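Local coordinates for BDI_3064 protein (Parabacteroides distasonis ATCC 8503, PDB 5Z06) that hydrolyses linear beta-1,2-glucan and beta-1,2-glucooligosaccharides of four or more units from the non-reducing end, releasing sophorose, at residues G44-T49 and G130-V135; E95-A100 and Y170-D175. One frame throughout, in Å; residues are numbered along the deposited sequence.

In the fold
Both contacts lie in the N-terminal beta-rich part of the chain, their centres about 11 Å apart, and both reach the same antiparallel sheet, which includes strands 53-59, 86-93, 132-138 and 169-180. Along the chain the segments alternate, 44-49, 95-100, 130-135 and then 170-175, so the two pairings cross. Strand 169-180 joins them: one part of it packs against loop 95-100 in contact 2, while Y173 meets V46 and W132 of contact 1. At the calcium ion T49 of contact 1 and D175 of contact 2 bind the same metal, with E12, N13 and N52. The ion thus ties loop 44-49 to this strand, well away from the centre of the chain.

Contact 1: G44-T49 and G130-V135; sequences GSVAFT and GVWHPV. With CA (calcium ion), chain C.
F48 lies across the indole of W132 with both its backbone and its side chain. The backbone N of F48 sits over one indole face, 3.3 Å from W132 CE2, and F48 CB stands above the five-membered ring, 4.0 Å from its centroid and close to the normal, a CH-pi contact. With CG anti to the backbone N (chi1 -173°), the phenyl of F48 swings past the indole until CD1 is 3.7 Å from W132 CB; the two rings form an offset edge-to-face pair, the F48 edge toward the indole face, with planes at 73°. V46 arrives at the rim instead: its carbonyl carbon lies near the indole plane, and its CB is 4.2 Å from W132 CZ2. A47 O comes obliquely to W132 NE1, at 3.3 Å. In the fold, this is a loop between strands 42-43 and 53-59 laid against a sheet strand, which hydrogen-bonds to strand 86-93 through H133 and V135. Further out, F48 also touches Q90, D176 and Y219, while W132 rests on Y173. Just beyond F48, T49 grips the calcium ion in a chelate, with T49 O and T49 OG1 each 2.3 Å from the metal. D175 is another ligand of the ion, and its OD2 also accepts a weak hydrogen bond from the N of F48.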
loop_
_atom_site.group_PDB
_atom_site.type_symbol
_atom_site.label_atom_id
_atom_site.label_comp_id
_atom_site.label_asym_id
_atom_site.label_seq_id
_atom_site.Cartn_x
_atom_site.Cartn_y
_atom_site.Cartn_z
ATOM N N GLY A 44 15.715 -7.395 18.347
ATOM C CA GLY A 44 16.175 -7.911 17.075
ATOM C C GLY A 44 17.083 -9.110 17.196
ATOM O O GLY A 44 17.343 -9.759 16.195
ATOM N N SER A 45 17.548 -9.424 18.408
ATOM C CA SER A 45 18.480 -10.537 18.613
ATOM C C SER A 45 17.790 -11.843 19.028
ATOM O O SER A 45 18.424 -12.888 19.050
ATOM C CB SER A 45 19.534 -10.160 19.652
ATOM O OG SER A 45 18.923 -9.900 20.914
ATOM N N VAL A 46 16.516 -11.787 19.388
ATOM C CA VAL A 46 15.771 -12.991 19.699
ATOM C C VAL A 46 14.412 -12.905 19.072
ATOM O O VAL A 46 13.736 -11.873 19.118
ATOM C CB VAL A 46 15.615 -13.261 21.213
ATOM C CG1 VAL A 46 16.961 -13.673 21.824
ATOM C CG2 VAL A 46 15.011 -12.071 21.947
ATOM N N ALA A 47 14.021 -14.018 18.483
ATOM C CA ALA A 47 12.759 -14.104 17.807
ATOM C C ALA A 47 12.434 -15.561 17.594
ATOM O O ALA A 47 13.338 -16.378 17.304
ATOM C CB ALA A 47 12.827 -13.401 16.455
ATOM N N PHE A 48 11.145 -15.877 17.705
ATOM C CA PHE A 48 10.656 -17.124 17.164
ATOM C C PHE A 48 10.508 -17.025 15.640
ATOM O O PHE A 48 11.211 -17.716 14.921
ATOM C CB PHE A 48 9.346 -17.574 17.799
ATOM C CG PHE A 48 8.961 -18.926 17.345
ATOM C CD1 PHE A 48 9.609 -20.034 17.889
ATOM C CD2 PHE A 48 8.076 -19.104 16.284
ATOM C CE1 PHE A 48 9.335 -21.302 17.430
ATOM C CE2 PHE A 48 7.795 -20.372 15.827
ATOM C CZ PHE A 48 8.422 -21.470 16.403
ATOM N N THR A 49 9.580 -16.201 15.142
ATOM C CA THR A 49 9.607 -15.843 13.712
ATOM C C THR A 49 10.681 -14.790 13.550
ATOM O O THR A 49 10.550 -13.698 14.104
ATOM C CB THR A 49 8.317 -15.276 13.151
ATOM O OG1 THR A 49 7.824 -14.268 14.023
ATOM C CG2 THR A 49 7.315 -16.367 12.954
ATOM N N GLY A 130 15.605 -18.824 28.039
ATOM C CA GLY A 130 16.404 -18.969 26.825
ATOM C C GLY A 130 15.848 -19.905 25.764
ATOM O O GLY A 130 16.595 -20.409 24.908
ATOM N N VAL A 131 14.542 -20.158 25.819
ATOM C CA VAL A 131 13.860 -20.970 24.803
ATOM C C VAL A 131 12.463 -20.405 24.584
ATOM O O VAL A 131 11.872 -19.828 25.487
ATOM C CB VAL A 131 13.772 -22.472 25.194
ATOM C CG1 VAL A 131 15.150 -23.135 25.185
ATOM C CG2 VAL A 131 13.105 -22.646 26.547
ATOM N N TRP A 132 11.961 -20.570 23.375
ATOM C CA TRP A 132 10.629 -20.111 23.020
ATOM C C TRP A 132 9.629 -21.140 23.463
ATOM O O TRP A 132 9.765 -22.299 23.134
ATOM C CB TRP A 132 10.524 -19.863 21.510
ATOM C CG TRP A 132 11.288 -18.646 21.141
ATOM C CD1 TRP A 132 12.533 -18.589 20.590
ATOM C CD2 TRP A 132 10.886 -17.299 21.364
ATOM N NE1 TRP A 132 12.915 -17.281 20.428
ATOM C CE2 TRP A 132 11.919 -16.470 20.897
ATOM C CE3 TRP A 132 9.738 -16.709 21.899
ATOM C CZ2 TRP A 132 11.841 -15.083 20.949
ATOM C CZ3 TRP A 132 9.663 -15.322 21.949
ATOM C CH2 TRP A 132 10.707 -14.530 21.469
ATOM N N HIS A 133 8.642 -20.692 24.232
ATOM C CA HIS A 133 7.557 -21.526 24.730
ATOM C C HIS A 133 6.270 -21.187 24.019
ATOM O O HIS A 133 5.793 -20.053 24.124
ATOM C CB HIS A 133 7.360 -21.290 26.222
ATOM C CG HIS A 133 8.545 -21.683 27.029
ATOM N ND1 HIS A 133 9.096 -22.942 26.953
ATOM C CD2 HIS A 133 9.315 -20.979 27.889
ATOM C CE1 HIS A 133 10.142 -23.006 27.755
ATOM N NE2 HIS A 133 10.301 -21.826 28.330
ATOM N N PRO A 134 5.708 -22.153 23.272
ATOM C CA PRO A 134 4.371 -21.866 22.756
ATOM C C PRO A 134 3.384 -21.726 23.902
ATOM O O PRO A 134 3.435 -22.490 24.850
ATOM C CB PRO A 134 4.049 -23.074 21.848
ATOM C CG PRO A 134 5.155 -24.037 22.028
ATOM C CD PRO A 134 6.331 -23.293 22.585
ATOM N N VAL A 135 2.549 -20.705 23.830
ATOM C CA VAL A 135 1.472 -20.500 24.767
ATOM C C VAL A 135 0.187 -20.434 23.957
ATOM O O VAL A 135 0.156 -19.783 22.919
ATOM C CB VAL A 135 1.674 -19.189 25.533
ATOM C CG1 VAL A 135 0.457 -18.828 26.369
ATOM C CG2 VAL A 135 2.899 -19.304 26.415
HETATM CA CA CA C . 8.844 -12.411 15.020
#

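Contact 2: E95-A100 and Y170-D175; sequences ESMNAA and YTIYLD. With CA (calcium ion), chain C.
M97 folds over the ring of Y170, laying its terminal methyl on one face. M97 CE is 3.7 Å from the ring centroid and 14° off the normal, a CH-pi contact, whereas the sulfur stands obliquely, SD being 4.5 Å from the same centroid in a Met-aromatic pair. The other end of the side chain meets the rim, M97 CB lying 3.3 Å from Y170 CE1. A bend at the last torsion (chi3 -64°) turns the methyl back over the aromatic ring, CE close to Y170 CG while CB stays beside CE1. M97 SD also meets I172 CG2 at 4.2 Å, the two side chains running at about a right angle. M97 also touches Y58 of strand 53-59.

Polar groups bridge the segments through water. One molecule accepts from N98 N and lies 2.5 Å from Y170 OH, an unusually short separation whose detail is doubtful; the hydroxyl is further held by D166 and N168. A second accepts from E95 N and donates to T171 O. Replacing Y170 by a leucine would take away the flat face under the methionine methyl and would probably leave the carboxylate of D166 without its hydroxyl partner.

Within the loop, A100 N donates to N98 OD1 from above the carbonyl plane, closing an Asx turn at the entry to a short 3-10 segment. Further along the strand, D175 binds the calcium ion with both carboxylate oxygens, OD1 at 2.5 Å and OD2 at 2.6 Å from the metal. The Met-aromatic contact packs a connecting loop on the beginning of antiparallel sheet strand 169-180, and the same strand separately supplies D175 to the calcium site.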
loop_
_atom_site.group_PDB
_atom_site.type_symbol
_atom_site.label_atom_id
_atom_site.label_comp_id
_atom_site.label_asym_id
_atom_site.label_seq_id
_atom_site.Cartn_x
_atom_site.Cartn_y
_atom_site.Cartn_z
ATOM N N GLU A 95 15.644 -14.941 31.936
ATOM C CA GLU A 95 16.147 -15.617 33.148
ATOM C C GLU A 95 15.084 -16.532 33.727
ATOM O O GLU A 95 13.889 -16.365 33.457
ATOM C CB GLU A 95 16.513 -14.617 34.256
ATOM C CG GLU A 95 17.285 -13.377 33.837
ATOM C CD GLU A 95 18.710 -13.641 33.386
ATOM O OE1 GLU A 95 19.164 -14.815 33.369
ATOM O OE2 GLU A 95 19.376 -12.646 33.025
ATOM N N SER A 96 15.531 -17.496 34.535
ATOM C CA SER A 96 14.633 -18.239 35.409
ATOM C C SER A 96 13.972 -17.260 36.323
ATOM O O SER A 96 14.562 -16.255 36.705
ATOM C CB SER A 96 15.376 -19.269 36.242
ATOM O OG SER A 96 15.814 -20.311 35.406
ATOM N N MET A 97 12.725 -17.535 36.645
ATOM C CA MET A 97 11.950 -16.630 37.468
ATOM C C MET A 97 10.806 -17.371 38.087
ATOM O O MET A 97 10.350 -18.384 37.572
ATOM C CB MET A 97 11.381 -15.476 36.634
ATOM C CG MET A 97 10.491 -15.914 35.472
ATOM S SD MET A 97 9.902 -14.573 34.434
ATOM C CE MET A 97 8.892 -13.645 35.578
ATOM N N ASN A 98 10.334 -16.829 39.189
ATOM C CA ASN A 98 9.074 -17.239 39.749
ATOM C C ASN A 98 7.989 -17.013 38.679
ATOM O O ASN A 98 7.729 -15.875 38.282
ATOM C CB ASN A 98 8.814 -16.432 41.024
ATOM C CG ASN A 98 7.398 -16.561 41.532
ATOM O OD1 ASN A 98 6.691 -17.529 41.230
ATOM N ND2 ASN A 98 6.965 -15.567 42.322
ATOM N N ALA A 99 7.379 -18.109 38.223
ATOM C CA ALA A 99 6.246 -18.075 37.284
ATOM C C ALA A 99 5.131 -17.074 37.657
ATOM O O ALA A 99 4.529 -16.471 36.785
ATOM C CB ALA A 99 5.661 -19.476 37.119
ATOM N N ALA A 100 4.865 -16.887 38.944
ATOM C CA ALA A 100 3.857 -15.908 39.389
ATOM C C ALA A 100 4.201 -14.436 39.087
ATOM O O ALA A 100 3.323 -13.583 39.126
ATOM C CB ALA A 100 3.599 -16.072 40.885
ATOM N N TYR A 170 12.514 -8.352 35.224
ATOM C CA TYR A 170 12.434 -9.515 34.358
ATOM C C TYR A 170 12.367 -9.000 32.947
ATOM O O TYR A 170 11.848 -7.926 32.692
ATOM C CB TYR A 170 11.192 -10.356 34.657
ATOM C CG TYR A 170 11.161 -10.880 36.055
ATOM C CD1 TYR A 170 12.002 -11.906 36.444
ATOM C CD2 TYR A 170 10.297 -10.335 37.006
ATOM C CE1 TYR A 170 11.990 -12.386 37.738
ATOM C CE2 TYR A 170 10.275 -10.811 38.304
ATOM C CZ TYR A 170 11.124 -11.834 38.663
ATOM O OH TYR A 170 11.108 -12.320 39.943
ATOM N N THR A 171 12.923 -9.778 32.044
ATOM C CA THR A 171 12.813 -9.525 30.639
ATOM C C THR A 171 12.218 -10.789 30.086
ATOM O O THR A 171 12.811 -11.871 30.215
ATOM C CB THR A 171 14.171 -9.284 29.990
ATOM O OG1 THR A 171 14.641 -8.000 30.371
ATOM C CG2 THR A 171 14.071 -9.334 28.476
ATOM N N ILE A 172 11.046 -10.653 29.477
ATOM C CA ILE A 172 10.529 -11.718 28.632
ATOM C C ILE A 172 10.365 -11.170 27.216
ATOM O O ILE A 172 10.194 -9.965 27.010
ATOM C CB ILE A 172 9.235 -12.351 29.203
ATOM C CG1 ILE A 172 8.058 -11.385 29.128
ATOM C CG2 ILE A 172 9.494 -12.818 30.643
ATOM C CD1 ILE A 172 6.758 -11.932 29.667
ATOM N N TYR A 173 10.441 -12.067 26.250
ATOM C CA TYR A 173 10.199 -11.734 24.887
ATOM C C TYR A 173 8.901 -12.372 24.437
ATOM O O TYR A 173 8.611 -13.511 24.777
ATOM C CB TYR A 173 11.350 -12.195 24.030
ATOM C CG TYR A 173 12.660 -11.668 24.514
ATOM C CD1 TYR A 173 13.118 -10.421 24.114
ATOM C CD2 TYR A 173 13.446 -12.405 25.396
ATOM C CE1 TYR A 173 14.339 -9.933 24.557
ATOM C CE2 TYR A 173 14.665 -11.921 25.841
ATOM C CZ TYR A 173 15.104 -10.693 25.417
ATOM O OH TYR A 173 16.294 -10.203 25.863
ATOM N N LEU A 174 8.124 -11.606 23.680
ATOM C CA LEU A 174 6.847 -12.044 23.146
ATOM C C LEU A 174 6.942 -11.939 21.641
ATOM O O LEU A 174 7.351 -10.909 21.103
ATOM C CB LEU A 174 5.724 -11.166 23.652
ATOM C CG LEU A 174 5.735 -10.929 25.160
ATOM C CD1 LEU A 174 4.618 -9.950 25.483
ATOM C CD2 LEU A 174 5.558 -12.226 25.938
ATOM N N ASP A 175 6.590 -13.026 20.980
ATOM C CA ASP A 175 6.545 -13.090 19.556
ATOM C C ASP A 175 5.284 -13.850 19.117
ATOM O O ASP A 175 4.674 -14.588 19.896
ATOM C CB ASP A 175 7.812 -13.790 19.049
ATOM C CG ASP A 175 8.177 -13.387 17.653
ATOM O OD1 ASP A 175 7.496 -12.526 17.074
ATOM O OD2 ASP A 175 9.155 -13.923 17.106
HETATM CA CA CA C . 8.844 -12.411 15.020
HETATM O O HOH W 1 12.944 -13.593 32.732
HETATM O O HOH W 2 12.019 -14.664 40.113
#